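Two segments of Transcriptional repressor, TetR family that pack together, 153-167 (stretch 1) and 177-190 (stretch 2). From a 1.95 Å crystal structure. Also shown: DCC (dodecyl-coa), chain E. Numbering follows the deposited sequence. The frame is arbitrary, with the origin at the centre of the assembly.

Stretch 1, residues 153-167: RMGRTLADLYFLSAL
Stretch 2 177-190: DLAEELEKNLRLLL

Both stretches are helical: residues 153-167 form part of a longer helix, and residues 178-190 form another that continues beyond the stretch. Backbone angles stay near phi -65°, psi -42°, with regular i to i+4 hydrogen bonds. The axes approach to 9.9 Å, and their N-to-C directions differ by 155°, so the helices run nearly antiparallel. CA-CA distances fix the register: Ala 166 CA to Leu 178 CA, 7.2 Å; Ser 165 CA to Glu 181 CA, 7.2 Å; Tyr 162 CA to Leu 182 CA, 6.4 Å; Leu 161 CA to Asn 185 CA, 6.7 Å; Leu 158 CA to Leu 189 CA, 7.1 Å. The contact buries 532 Å², both sides summed.

Stretch 2 opens with Asp 177 (phi -86°, psi 96°; chi1 t) at the N-cap. Its OD1 accepts from Glu 180 N at 3.0 Å with an N-H...O angle of 162°. Leu 178 (t, p) points toward stretch 1, placing CD1 4.2 Å from Ala 166 CA and 4.1 Å from Ser 165 O. Ala 166 points its CB sideways, 4.8 Å from Leu 178 CD1, so the methyl packs nearer to Ala 166 CA.

Glu 181 (t, p, chi3 20°) begins the polar centre. Ser 165 OG (chi1 m) donates to Glu 181 OE2 at 2.7 Å, and the same OE2 receives Lys 184 NZ at 2.8 Å in a salt bridge within stretch 2. Leu 182 (m, t) starts sideways, but its end comes nearer: CD1 lies 3.6 Å from Tyr 162 CD1, at the ring edge and near its plane. Leu 182 CD2, also 3.7 Å from Tyr 162 CD1, is 3.9 Å from Ser 165 CB. Tyr 162 has chi1 156° and chi2 71°.

Lys 184 makes no direct contact with stretch 1. With chi angles of 172°, -92°, -66° and 177°, its NZ also donates to Asn 185 OD1 at 2.8 Å. Asn 185 (chi1 m, chi2 -21°) is pointed toward stretch 1, and its ND2 donates to Ser 165 OG at 2.9 Å with a nearly straight angle of 172°. The serine hydroxyl thus accepts from Asn 185 and donates to Glu 181. Water 1 adds weak bonds, donating to Leu 158 O and accepting from Asn 185 ND2, each at 3.3 Å.

Beyond this network the contact is apolar. Leu 186 (t, p) has its CA-to-CB bond directed away, yet CD1 returns to 3.7 Å from Leu 158 CD2. Leu 189 (t, p), pointed toward stretch 1, loses 84 Å² to it, the largest share of any residue. Its CD2 lies 3.8 Å from Leu 158 CB and 3.8 Å from Thr 157 CG2. Leu 158 (t, p) begins sideways and its end comes nearer: besides the CD2 contact, its CD1 lies 4.0 Å from Leu 189 CD2 and 3.9 Å from Asn 185 O, so both methyls are used. Thr 157 (m) presents its methyl here, with OG1 donating to Arg 153 O at 3.1 Å.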

ATOM      1  N   ARG A 153      11.264 -10.371   4.415  1.00 19.24           N
ATOM      2  CA  ARG A 153      10.510 -10.071   3.215  1.00 18.95           C
ATOM      3  C   ARG A 153       9.012 -10.378   3.392  1.00 18.03           C
ATOM      4  O   ARG A 153       8.152  -9.634   2.919  1.00 16.32           O
ATOM      5  CB  ARG A 153      11.089 -10.846   2.032  1.00 23.32           C
ATOM      6  CG  ARG A 153      10.740 -10.220   0.723  1.00 26.56           C
ATOM      7  CD  ARG A 153      11.610 -10.733  -0.413  1.00 25.77           C
ATOM      8  NE  ARG A 153      11.139 -10.173  -1.671  1.00 24.41           N
ATOM      9  CZ  ARG A 153      11.239 -10.797  -2.837  1.00 26.04           C
ATOM     10  NH1 ARG A 153      11.802 -12.002  -2.903  1.00 27.00           N
ATOM     11  NH2 ARG A 153      10.753 -10.228  -3.928  1.00 22.64           N
HETATM   12  N   MSE A 154       8.700 -11.470   4.072  1.00 17.38           N
HETATM   13  CA  MSE A 154       7.303 -11.819   4.307  1.00 19.80           C
HETATM   14  C   MSE A 154       6.706 -10.847   5.323  1.00 18.58           C
HETATM   15  O   MSE A 154       5.547 -10.447   5.210  1.00 20.68           O
HETATM   16  CB  MSE A 154       7.207 -13.268   4.795  1.00 19.66           C
HETATM   17  CG  MSE A 154       7.734 -14.241   3.731  1.00 24.88           C
HETATM   18 SE   MSE A 154       7.378 -16.098   4.097  1.00 35.15          SE
HETATM   19  CE  MSE A 154       8.644 -16.369   5.531  1.00 23.56           C
ATOM     20  N   GLY A 155       7.512 -10.467   6.309  1.00 18.96           N
ATOM     21  CA  GLY A 155       7.070  -9.508   7.309  1.00 19.38           C
ATOM     22  C   GLY A 155       6.791  -8.171   6.632  1.00 18.15           C
ATOM     23  O   GLY A 155       5.788  -7.521   6.927  1.00 18.77           O
ATOM     24  N   ARG A 156       7.672  -7.766   5.720  1.00 16.37           N
ATOM     25  CA  ARG A 156       7.500  -6.506   4.990  1.00 16.01           C
ATOM     26  C   ARG A 156       6.188  -6.512   4.212  1.00 17.17           C
ATOM     27  O   ARG A 156       5.464  -5.526   4.190  1.00 16.88           O
ATOM     28  CB  ARG A 156       8.646  -6.274   3.996  1.00 15.77           C
ATOM     29  CG  ARG A 156       8.471  -4.989   3.142  1.00 21.61           C
ATOM     30  CD  ARG A 156       9.672  -4.665   2.239  1.00 21.57           C
ATOM     31  NE  ARG A 156      10.829  -4.241   3.027  1.00 25.61           N
ATOM     32  CZ  ARG A 156      11.994  -3.858   2.510  1.00 27.01           C
ATOM     33  NH1 ARG A 156      12.165  -3.839   1.194  1.00 23.47           N
ATOM     34  NH2 ARG A 156      12.993  -3.495   3.311  1.00 24.70           N
ATOM     35  N   THR A 157       5.898  -7.631   3.559  1.00 14.67           N
ATOM     36  CA  THR A 157       4.681  -7.766   2.776  1.00 14.66           C
ATOM     37  C   THR A 157       3.423  -7.608   3.622  1.00 15.29           C
ATOM     38  O   THR A 157       2.481  -6.901   3.232  1.00 15.18           O
ATOM     39  CB  THR A 157       4.644  -9.143   2.045  1.00 19.49           C
ATOM     40  OG1 THR A 157       5.726  -9.215   1.104  1.00 19.51           O
ATOM     41  CG2 THR A 157       3.324  -9.323   1.304  1.00 20.77           C
ATOM     42  N   LEU A 158       3.397  -8.255   4.779  1.00 13.27           N
ATOM     43  CA  LEU A 158       2.229  -8.158   5.625  1.00 15.05           C
ATOM     44  C   LEU A 158       2.096  -6.738   6.157  1.00 16.84           C
ATOM     45  O   LEU A 158       0.985  -6.207   6.227  1.00 14.42           O
ATOM     46  CB  LEU A 158       2.295  -9.172   6.767  1.00 19.03           C
ATOM     47  CG  LEU A 158       0.978  -9.339   7.535  1.00 22.84           C
ATOM     48  CD1 LEU A 158      -0.175  -9.573   6.552  1.00 24.41           C
ATOM     49  CD2 LEU A 158       1.105 -10.502   8.513  1.00 23.58           C
ATOM     50  N   ALA A 159       3.214  -6.105   6.508  1.00 15.17           N
ATOM     51  CA  ALA A 159       3.157  -4.716   6.987  1.00 17.30           C
ATOM     52  C   ALA A 159       2.697  -3.773   5.873  1.00 15.34           C
ATOM     53  O   ALA A 159       2.000  -2.791   6.128  1.00 15.32           O
ATOM     54  CB  ALA A 159       4.523  -4.271   7.512  1.00 13.66           C
ATOM     55  N   ASP A 160       3.077  -4.058   4.630  1.00 15.53           N
ATOM     56  CA  ASP A 160       2.657  -3.198   3.521  1.00 16.76           C
ATOM     57  C   ASP A 160       1.134  -3.259   3.375  1.00 15.46           C
ATOM     58  O   ASP A 160       0.482  -2.241   3.108  1.00 16.64           O
ATOM     59  CB  ASP A 160       3.318  -3.628   2.201  1.00 18.18           C
ATOM     60  CG  ASP A 160       4.781  -3.208   2.108  1.00 20.40           C
ATOM     61  OD1 ASP A 160       5.171  -2.190   2.723  1.00 16.72           O
ATOM     62  OD2 ASP A 160       5.537  -3.887   1.397  1.00 20.06           O
ATOM     63  N   LEU A 161       0.576  -4.455   3.539  1.00 15.21           N
ATOM     64  CA  LEU A 161      -0.874  -4.642   3.452  1.00 17.11           C
ATOM     65  C   LEU A 161      -1.570  -3.895   4.577  1.00 15.73           C
ATOM     66  O   LEU A 161      -2.618  -3.299   4.352  1.00 13.61           O
ATOM     67  CB  LEU A 161      -1.265  -6.120   3.549  1.00 20.29           C
ATOM     68  CG  LEU A 161      -1.195  -6.923   2.254  1.00 25.24           C
ATOM     69  CD1 LEU A 161      -1.778  -8.310   2.495  1.00 30.45           C
ATOM     70  CD2 LEU A 161      -1.988  -6.209   1.174  1.00 25.75           C
ATOM     71  N   TYR A 162      -1.009  -3.957   5.786  1.00 14.35           N
ATOM     72  CA  TYR A 162      -1.605  -3.233   6.919  1.00 15.40           C
ATOM     73  C   TYR A 162      -1.647  -1.755   6.541  1.00 16.13           C
ATOM     74  O   TYR A 162      -2.664  -1.069   6.720  1.00 16.08           O
ATOM     75  CB  TYR A 162      -0.758  -3.374   8.208  1.00 12.80           C
ATOM     76  CG  TYR A 162      -1.004  -2.208   9.160  1.00 17.03           C
ATOM     77  CD1 TYR A 162      -2.215  -2.086   9.855  1.00 16.20           C
ATOM     78  CD2 TYR A 162      -0.081  -1.170   9.269  1.00 18.14           C
ATOM     79  CE1 TYR A 162      -2.496  -0.939  10.630  1.00 15.45           C
ATOM     80  CE2 TYR A 162      -0.353  -0.024  10.037  1.00 19.28           C
ATOM     81  CZ  TYR A 162      -1.562   0.086  10.708  1.00 17.73           C
ATOM     82  OH  TYR A 162      -1.842   1.238  11.417  1.00 16.32           O
ATOM     83  N   PHE A 163      -0.524  -1.265   6.022  1.00 14.98           N
ATOM     84  CA  PHE A 163      -0.428   0.136   5.623  1.00 15.90           C
ATOM     85  C   PHE A 163      -1.501   0.569   4.625  1.00 16.02           C
ATOM     86  O   PHE A 163      -2.196   1.561   4.858  1.00 15.16           O
ATOM     87  CB  PHE A 163       0.956   0.432   5.031  1.00 13.91           C
ATOM     88  CG  PHE A 163       1.045   1.779   4.368  1.00 15.10           C
ATOM     89  CD1 PHE A 163       1.123   2.943   5.119  1.00 14.37           C
ATOM     90  CD2 PHE A 163       0.985   1.884   2.988  1.00 19.33           C
ATOM     91  CE1 PHE A 163       1.133   4.196   4.492  1.00 16.72           C
ATOM     92  CE2 PHE A 163       0.994   3.127   2.367  1.00 16.86           C
ATOM     93  CZ  PHE A 163       1.066   4.275   3.119  1.00 16.10           C
ATOM     94  N   LEU A 164      -1.642  -0.155   3.515  1.00 14.86           N
ATOM     95  CA  LEU A 164      -2.629   0.235   2.509  1.00 15.40           C
ATOM     96  C   LEU A 164      -4.050   0.122   3.050  1.00 15.75           C
ATOM     97  O   LEU A 164      -4.889   0.984   2.774  1.00 14.47           O
ATOM     98  CB  LEU A 164      -2.493  -0.608   1.241  1.00 16.49           C
ATOM     99  CG  LEU A 164      -3.330  -0.163   0.028  1.00 16.87           C
ATOM    100  CD1 LEU A 164      -2.977   1.269  -0.386  1.00 18.27           C
ATOM    101  CD2 LEU A 164      -3.050  -1.111  -1.129  1.00 19.60           C
ATOM    102  N   SER A 165      -4.328  -0.929   3.820  1.00 13.80           N
ATOM    103  CA  SER A 165      -5.671  -1.088   4.395  1.00 17.16           C
ATOM    104  C   SER A 165      -6.010   0.031   5.381  1.00 16.49           C
ATOM    105  O   SER A 165      -7.124   0.561   5.374  1.00 15.64           O
ATOM    106  CB  SER A 165      -5.802  -2.439   5.111  1.00 16.46           C
ATOM    107  OG  SER A 165      -5.829  -3.517   4.185  1.00 20.64           O
ATOM    108  N   ALA A 166      -5.049   0.373   6.234  1.00 15.71           N
ATOM    109  CA  ALA A 166      -5.241   1.404   7.252  1.00 14.34           C
ATOM    110  C   ALA A 166      -5.403   2.785   6.630  1.00 15.08           C
ATOM    111  O   ALA A 166      -6.249   3.585   7.048  1.00 15.82           O
ATOM    112  CB  ALA A 166      -4.058   1.403   8.223  1.00 19.54           C
ATOM    113  N   LEU A 167      -4.586   3.058   5.623  1.00 17.18           N
ATOM    114  CA  LEU A 167      -4.642   4.332   4.928  1.00 18.30           C
ATOM    115  C   LEU A 167      -5.983   4.505   4.212  1.00 16.02           C
ATOM    116  O   LEU A 167      -6.625   5.546   4.333  1.00 17.16           O
ATOM    117  CB  LEU A 167      -3.487   4.426   3.921  1.00 16.29           C
ATOM    118  CG  LEU A 167      -3.489   5.628   2.972  1.00 18.51           C
ATOM    119  CD1 LEU A 167      -3.764   6.896   3.754  1.00 21.56           C
ATOM    120  CD2 LEU A 167      -2.130   5.706   2.260  1.00 21.49           C
ATOM    121  N   ASP A 177     -15.223  -1.902   9.199  1.00 23.30           N
ATOM    122  CA  ASP A 177     -14.555  -2.617  10.285  1.00 21.98           C
ATOM    123  C   ASP A 177     -13.078  -2.870   9.944  1.00 20.20           C
ATOM    124  O   ASP A 177     -12.753  -3.846   9.272  1.00 17.54           O
ATOM    125  CB  ASP A 177     -15.272  -3.957  10.497  1.00 24.75           C
ATOM    126  CG  ASP A 177     -14.728  -4.750  11.672  1.00 27.70           C
ATOM    127  OD1 ASP A 177     -13.614  -4.463  12.157  1.00 26.89           O
ATOM    128  OD2 ASP A 177     -15.429  -5.685  12.103  1.00 29.68           O
ATOM    129  N   LEU A 178     -12.184  -2.010  10.415  1.00 19.68           N
ATOM    130  CA  LEU A 178     -10.765  -2.202  10.112  1.00 18.89           C
ATOM    131  C   LEU A 178     -10.205  -3.493  10.702  1.00 18.34           C
ATOM    132  O   LEU A 178      -9.383  -4.148  10.071  1.00 18.62           O
ATOM    133  CB  LEU A 178      -9.934  -1.003  10.579  1.00 16.20           C
ATOM    134  CG  LEU A 178      -8.401  -1.056  10.418  1.00 16.78           C
ATOM    135  CD1 LEU A 178      -8.016  -1.225   8.944  1.00 13.64           C
ATOM    136  CD2 LEU A 178      -7.775   0.241  10.993  1.00 13.18           C
ATOM    137  N   ALA A 179     -10.656  -3.876  11.897  1.00 14.66           N
ATOM    138  CA  ALA A 179     -10.165  -5.106  12.515  1.00 18.68           C
ATOM    139  C   ALA A 179     -10.430  -6.307  11.584  1.00 19.17           C
ATOM    140  O   ALA A 179      -9.567  -7.176  11.404  1.00 16.52           O
ATOM    141  CB  ALA A 179     -10.852  -5.323  13.869  1.00 22.00           C
ATOM    142  N   GLU A 180     -11.628  -6.348  11.009  1.00 15.83           N
ATOM    143  CA  GLU A 180     -12.024  -7.424  10.092  1.00 19.41           C
ATOM    144  C   GLU A 180     -11.136  -7.422   8.842  1.00 18.20           C
ATOM    145  O   GLU A 180     -10.747  -8.476   8.327  1.00 18.73           O
ATOM    146  CB  GLU A 180     -13.494  -7.240   9.688  1.00 20.72           C
ATOM    147  CG  GLU A 180     -14.109  -8.373   8.853  1.00 24.89           C
ATOM    148  CD  GLU A 180     -13.713  -8.333   7.382  1.00 26.68           C
ATOM    149  OE1 GLU A 180     -13.581  -7.218   6.809  1.00 22.14           O
ATOM    150  OE2 GLU A 180     -13.558  -9.425   6.792  1.00 30.85           O
ATOM    151  N   GLU A 181     -10.834  -6.225   8.354  1.00 17.48           N
ATOM    152  CA  GLU A 181      -9.994  -6.063   7.178  1.00 19.29           C
ATOM    153  C   GLU A 181      -8.564  -6.552   7.439  1.00 19.32           C
ATOM    154  O   GLU A 181      -7.978  -7.238   6.606  1.00 18.83           O
ATOM    155  CB  GLU A 181      -9.998  -4.586   6.757  1.00 21.36           C
ATOM    156  CG  GLU A 181      -8.928  -4.170   5.750  1.00 23.91           C
ATOM    157  CD  GLU A 181      -9.175  -4.701   4.346  1.00 22.98           C
ATOM    158  OE1 GLU A 181     -10.327  -5.070   4.020  1.00 22.99           O
ATOM    159  OE2 GLU A 181      -8.212  -4.723   3.558  1.00 25.18           O
ATOM    160  N   LEU A 182      -8.002  -6.215   8.595  1.00 15.83           N
ATOM    161  CA  LEU A 182      -6.644  -6.655   8.892  1.00 17.91           C
ATOM    162  C   LEU A 182      -6.594  -8.160   9.106  1.00 17.45           C
ATOM    163  O   LEU A 182      -5.619  -8.813   8.734  1.00 16.26           O
ATOM    164  CB  LEU A 182      -6.079  -5.903  10.117  1.00 17.21           C
ATOM    165  CG  LEU A 182      -5.889  -4.390   9.880  1.00 17.46           C
ATOM    166  CD1 LEU A 182      -5.174  -3.795  11.082  1.00 16.91           C
ATOM    167  CD2 LEU A 182      -5.075  -4.131   8.585  1.00 14.40           C
ATOM    168  N   GLU A 183      -7.651  -8.715   9.692  1.00 18.39           N
ATOM    169  CA  GLU A 183      -7.719 -10.156   9.925  1.00 19.82           C
ATOM    170  C   GLU A 183      -7.743 -10.860   8.559  1.00 18.30           C
ATOM    171  O   GLU A 183      -7.175 -11.941   8.399  1.00 17.28           O
ATOM    172  CB  GLU A 183      -8.989 -10.493  10.721  1.00 23.29           C
ATOM    173  CG  GLU A 183      -9.324 -11.983  10.835  1.00 27.93           C
ATOM    174  CD  GLU A 183      -8.374 -12.765  11.734  1.00 31.38           C
ATOM    175  OE1 GLU A 183      -7.708 -12.154  12.603  1.00 34.56           O
ATOM    176  OE2 GLU A 183      -8.313 -14.005  11.584  1.00 28.07           O
ATOM    177  N   LYS A 184      -8.412 -10.245   7.585  1.00 18.52           N
ATOM    178  CA  LYS A 184      -8.480 -10.794   6.226  1.00 21.31           C
ATOM    179  C   LYS A 184      -7.077 -10.814   5.612  1.00 19.80           C
ATOM    180  O   LYS A 184      -6.680 -11.809   5.000  1.00 18.59           O
ATOM    181  CB  LYS A 184      -9.424  -9.949   5.335  1.00 20.02           C
ATOM    182  CG  LYS A 184      -9.421 -10.331   3.829  1.00 25.75           C
ATOM    183  CD  LYS A 184      -8.413  -9.517   2.982  1.00 23.42           C
ATOM    184  CE  LYS A 184      -8.810  -8.034   2.941  1.00 28.71           C
ATOM    185  NZ  LYS A 184      -7.859  -7.159   2.192  1.00 29.63           N
ATOM    186  N   ASN A 185      -6.331  -9.719   5.766  1.00 17.14           N
ATOM    187  CA  ASN A 185      -4.964  -9.652   5.227  1.00 16.87           C
ATOM    188  C   ASN A 185      -4.097 -10.732   5.845  1.00 18.11           C
ATOM    189  O   ASN A 185      -3.311 -11.404   5.159  1.00 17.25           O
ATOM    190  CB  ASN A 185      -4.303  -8.298   5.526  1.00 16.70           C
ATOM    191  CG  ASN A 185      -4.950  -7.152   4.789  1.00 19.40           C
ATOM    192  OD1 ASN A 185      -5.614  -7.356   3.779  1.00 23.34           O
ATOM    193  ND2 ASN A 185      -4.738  -5.926   5.279  1.00 16.87           N
ATOM    194  N   LEU A 186      -4.213 -10.870   7.160  1.00 16.75           N
ATOM    195  CA  LEU A 186      -3.442 -11.860   7.881  1.00 17.18           C
ATOM    196  C   LEU A 186      -3.746 -13.286   7.413  1.00 19.16           C
ATOM    197  O   LEU A 186      -2.838 -14.037   7.076  1.00 19.04           O
ATOM    198  CB  LEU A 186      -3.719 -11.741   9.373  1.00 14.91           C
ATOM    199  CG  LEU A 186      -3.010 -12.790  10.227  1.00 21.66           C
ATOM    200  CD1 LEU A 186      -1.495 -12.639  10.074  1.00 22.40           C
ATOM    201  CD2 LEU A 186      -3.424 -12.619  11.681  1.00 25.40           C
ATOM    202  N   ARG A 187      -5.023 -13.656   7.410  1.00 18.40           N
ATOM    203  CA  ARG A 187      -5.426 -14.993   6.986  1.00 20.80           C
ATOM    204  C   ARG A 187      -4.978 -15.284   5.551  1.00 18.60           C
ATOM    205  O   ARG A 187      -4.443 -16.356   5.258  1.00 17.06           O
ATOM    206  CB  ARG A 187      -6.950 -15.131   7.055  1.00 26.43           C
ATOM    207  CG  ARG A 187      -7.561 -14.777   8.398  1.00 35.50           C
ATOM    208  CD  ARG A 187      -7.556 -15.949   9.351  1.00 40.32           C
ATOM    209  NE  ARG A 187      -8.200 -17.120   8.764  1.00 45.71           N
ATOM    210  CZ  ARG A 187      -8.526 -18.213   9.443  1.00 46.83           C
ATOM    211  NH1 ARG A 187      -8.273 -18.288  10.744  1.00 48.15           N
ATOM    212  NH2 ARG A 187      -9.092 -19.238   8.820  1.00 46.31           N
ATOM    213  N   LEU A 188      -5.220 -14.343   4.646  1.00 17.34           N
ATOM    214  CA  LEU A 188      -4.838 -14.565   3.258  1.00 18.07           C
ATOM    215  C   LEU A 188      -3.344 -14.751   3.073  1.00 17.17           C
ATOM    216  O   LEU A 188      -2.924 -15.698   2.402  1.00 16.11           O
ATOM    217  CB  LEU A 188      -5.339 -13.431   2.353  1.00 20.13           C
ATOM    218  CG  LEU A 188      -6.836 -13.451   2.036  1.00 21.90           C
ATOM    219  CD1 LEU A 188      -7.141 -12.392   0.984  1.00 23.01           C
ATOM    220  CD2 LEU A 188      -7.238 -14.837   1.511  1.00 19.84           C
ATOM    221  N   LEU A 189      -2.526 -13.879   3.665  1.00 13.92           N
ATOM    222  CA  LEU A 189      -1.088 -14.040   3.487  1.00 15.17           C
ATOM    223  C   LEU A 189      -0.529 -15.214   4.285  1.00 16.39           C
ATOM    224  O   LEU A 189       0.360 -15.928   3.816  1.00 17.69           O
ATOM    225  CB  LEU A 189      -0.327 -12.767   3.869  1.00 15.81           C
ATOM    226  CG  LEU A 189       1.058 -12.685   3.215  1.00 23.05           C
ATOM    227  CD1 LEU A 189       0.873 -12.278   1.745  1.00 17.85           C
ATOM    228  CD2 LEU A 189       1.958 -11.665   3.937  1.00 21.39           C
ATOM    229  N   LEU A 190      -1.037 -15.427   5.493  1.00 17.38           N
ATOM    230  CA  LEU A 190      -0.532 -16.532   6.299  1.00 18.93           C
ATOM    231  C   LEU A 190      -0.951 -17.903   5.747  1.00 18.81           C
ATOM    232  O   LEU A 190      -0.106 -18.787   5.565  1.00 19.65           O
ATOM    233  CB  LEU A 190      -1.008 -16.393   7.746  1.00 18.33           C
ATOM    234  CG  LEU A 190      -0.494 -17.404   8.783  1.00 21.41           C
ATOM    235  CD1 LEU A 190       1.004 -17.243   8.955  1.00 20.93           C
ATOM    236  CD2 LEU A 190      -1.190 -17.170  10.131  1.00 22.38           C
TER
HETATM  237  C2  DCC E1000      23.157  -3.600   2.651  1.00 89.70           C
HETATM  238  C4  DCC E1000      21.293  -4.957   2.823  1.00 87.58           C
HETATM  239  C5  DCC E1000      21.357  -4.866   4.206  1.00 88.86           C
HETATM  240  C6  DCC E1000      22.373  -4.105   4.773  1.00 90.02           C
HETATM  241  C8  DCC E1000      19.682  -6.102   3.675  1.00 86.57           C
HETATM  242  C10 DCC E1000       2.559   1.794  12.994  1.00 31.01           C
HETATM  243  C11 DCC E1000       1.876   2.875  13.835  1.00 33.30           C
HETATM  244  C12 DCC E1000       1.727   2.426  15.289  1.00 40.65           C
HETATM  245  N9  DCC E1000      20.249  -5.727   2.531  1.00 84.62           N
HETATM  246  N7  DCC E1000      20.353  -5.582   4.700  1.00 88.49           N
HETATM  247  N3  DCC E1000      22.205  -4.316   2.079  1.00 88.95           N
HETATM  248  N1  DCC E1000      23.249  -3.490   3.966  1.00 90.22           N
HETATM  249  N6  DCC E1000      22.472  -3.988   6.094  1.00 90.40           N
HETATM  250  C1' DCC E1000      19.804  -6.112   1.172  1.00 79.00           C
HETATM  251  C2' DCC E1000      18.353  -6.587   1.177  1.00 77.10           C
HETATM  252  O2' DCC E1000      18.276  -7.898   1.744  1.00 77.59           O
HETATM  253  C3' DCC E1000      18.160  -6.674  -0.336  1.00 74.77           C
HETATM  254  O3' DCC E1000      18.756  -7.872  -0.840  1.00 77.75           O
HETATM  255  C4' DCC E1000      18.946  -5.459  -0.835  1.00 70.26           C
HETATM  256  O4' DCC E1000      19.705  -4.983   0.292  1.00 73.25           O
HETATM  257  C5' DCC E1000      17.953  -4.393  -1.301  1.00 59.98           C
HETATM  258  O5' DCC E1000      17.032  -4.079  -0.254  1.00 47.41           O
HETATM  259  P1  DCC E1000      15.646  -3.328  -0.580  1.00 39.40           P
HETATM  260  O11 DCC E1000      15.004  -3.949  -1.760  1.00 37.82           O
HETATM  261  O12 DCC E1000      14.873  -3.230   0.678  1.00 41.68           O
HETATM  262  O6  DCC E1000      16.112  -1.848  -1.010  1.00 36.21           O
HETATM  263  P2  DCC E1000      16.332  -0.689   0.084  1.00 34.11           P
HETATM  264  O21 DCC E1000      17.343   0.084  -0.674  1.00 33.65           O
HETATM  265  O22 DCC E1000      16.616  -1.559   1.247  1.00 35.84           O
HETATM  266  O7  DCC E1000      14.837  -0.115  -0.082  1.00 30.73           O
HETATM  267  CPA DCC E1000      13.765  -0.539   0.763  1.00 24.21           C
HETATM  268  CPB DCC E1000      12.997   0.682   1.278  1.00 24.22           C
HETATM  269  CP8 DCC E1000      12.731   1.639   0.112  1.00 21.19           C
HETATM  270  CP7 DCC E1000      13.825   1.385   2.356  1.00 25.19           C
HETATM  271  CP9 DCC E1000      11.666   0.224   1.878  1.00 24.55           C
HETATM  272  OP3 DCC E1000      11.866   1.030  -0.849  1.00 19.49           O
HETATM  273  CP6 DCC E1000      12.109   2.939   0.628  1.00 21.28           C
HETATM  274  OP2 DCC E1000      12.821   3.856   1.032  1.00 21.24           O
HETATM  275  NP2 DCC E1000      10.779   2.986   0.612  1.00 20.16           N
HETATM  276  CP5 DCC E1000      10.044   4.172   1.076  1.00 20.48           C
HETATM  277  CP4 DCC E1000       8.668   3.759   1.605  1.00 20.11           C
HETATM  278  CP3 DCC E1000       7.837   3.088   0.510  1.00 21.38           C
HETATM  279  OP1 DCC E1000       8.305   2.172  -0.163  1.00 23.64           O
HETATM  280  NP1 DCC E1000       6.601   3.560   0.361  1.00 25.10           N
HETATM  281  CP2 DCC E1000       5.690   3.020  -0.658  1.00 21.81           C
HETATM  282  CP1 DCC E1000       5.196   1.632  -0.238  1.00 20.26           C
HETATM  283  S   DCC E1000       4.065   1.673   1.201  1.00 22.38           S
HETATM  284  P3  DCC E1000      17.981  -8.715  -1.971  1.00 79.22           P
HETATM  285  O31 DCC E1000      17.242  -9.868  -1.407  1.00 79.35           O
HETATM  286  O32 DCC E1000      17.011  -7.676  -2.727  1.00 79.46           O
HETATM  287  O33 DCC E1000      19.108  -9.157  -3.031  1.00 80.95           O
HETATM  288  CA1 DCC E1000       5.153   1.413   2.549  1.00 17.30           C
HETATM  289  CA2 DCC E1000       4.568   1.000   3.902  1.00 18.51           C
HETATM  290  OA1 DCC E1000       6.366   1.568   2.413  1.00 19.89           O
HETATM  291  CA3 DCC E1000       5.650   0.413   4.809  1.00 16.33           C
HETATM  292  CA4 DCC E1000       5.078  -0.093   6.137  1.00 19.60           C
HETATM  293  CA5 DCC E1000       4.431   1.022   6.960  1.00 18.32           C
HETATM  294  CA6 DCC E1000       4.091   0.507   8.361  1.00 19.51           C
HETATM  295  CA7 DCC E1000       3.524   1.624   9.241  1.00 18.92           C
HETATM  296  CA8 DCC E1000       3.309   1.135  10.675  1.00 22.30           C
HETATM  297  CA9 DCC E1000       2.674   2.233  11.532  1.00 24.20           C
HETATM  298  O   HOH W   1      -2.129  -6.236   7.353  1.00 25.34           O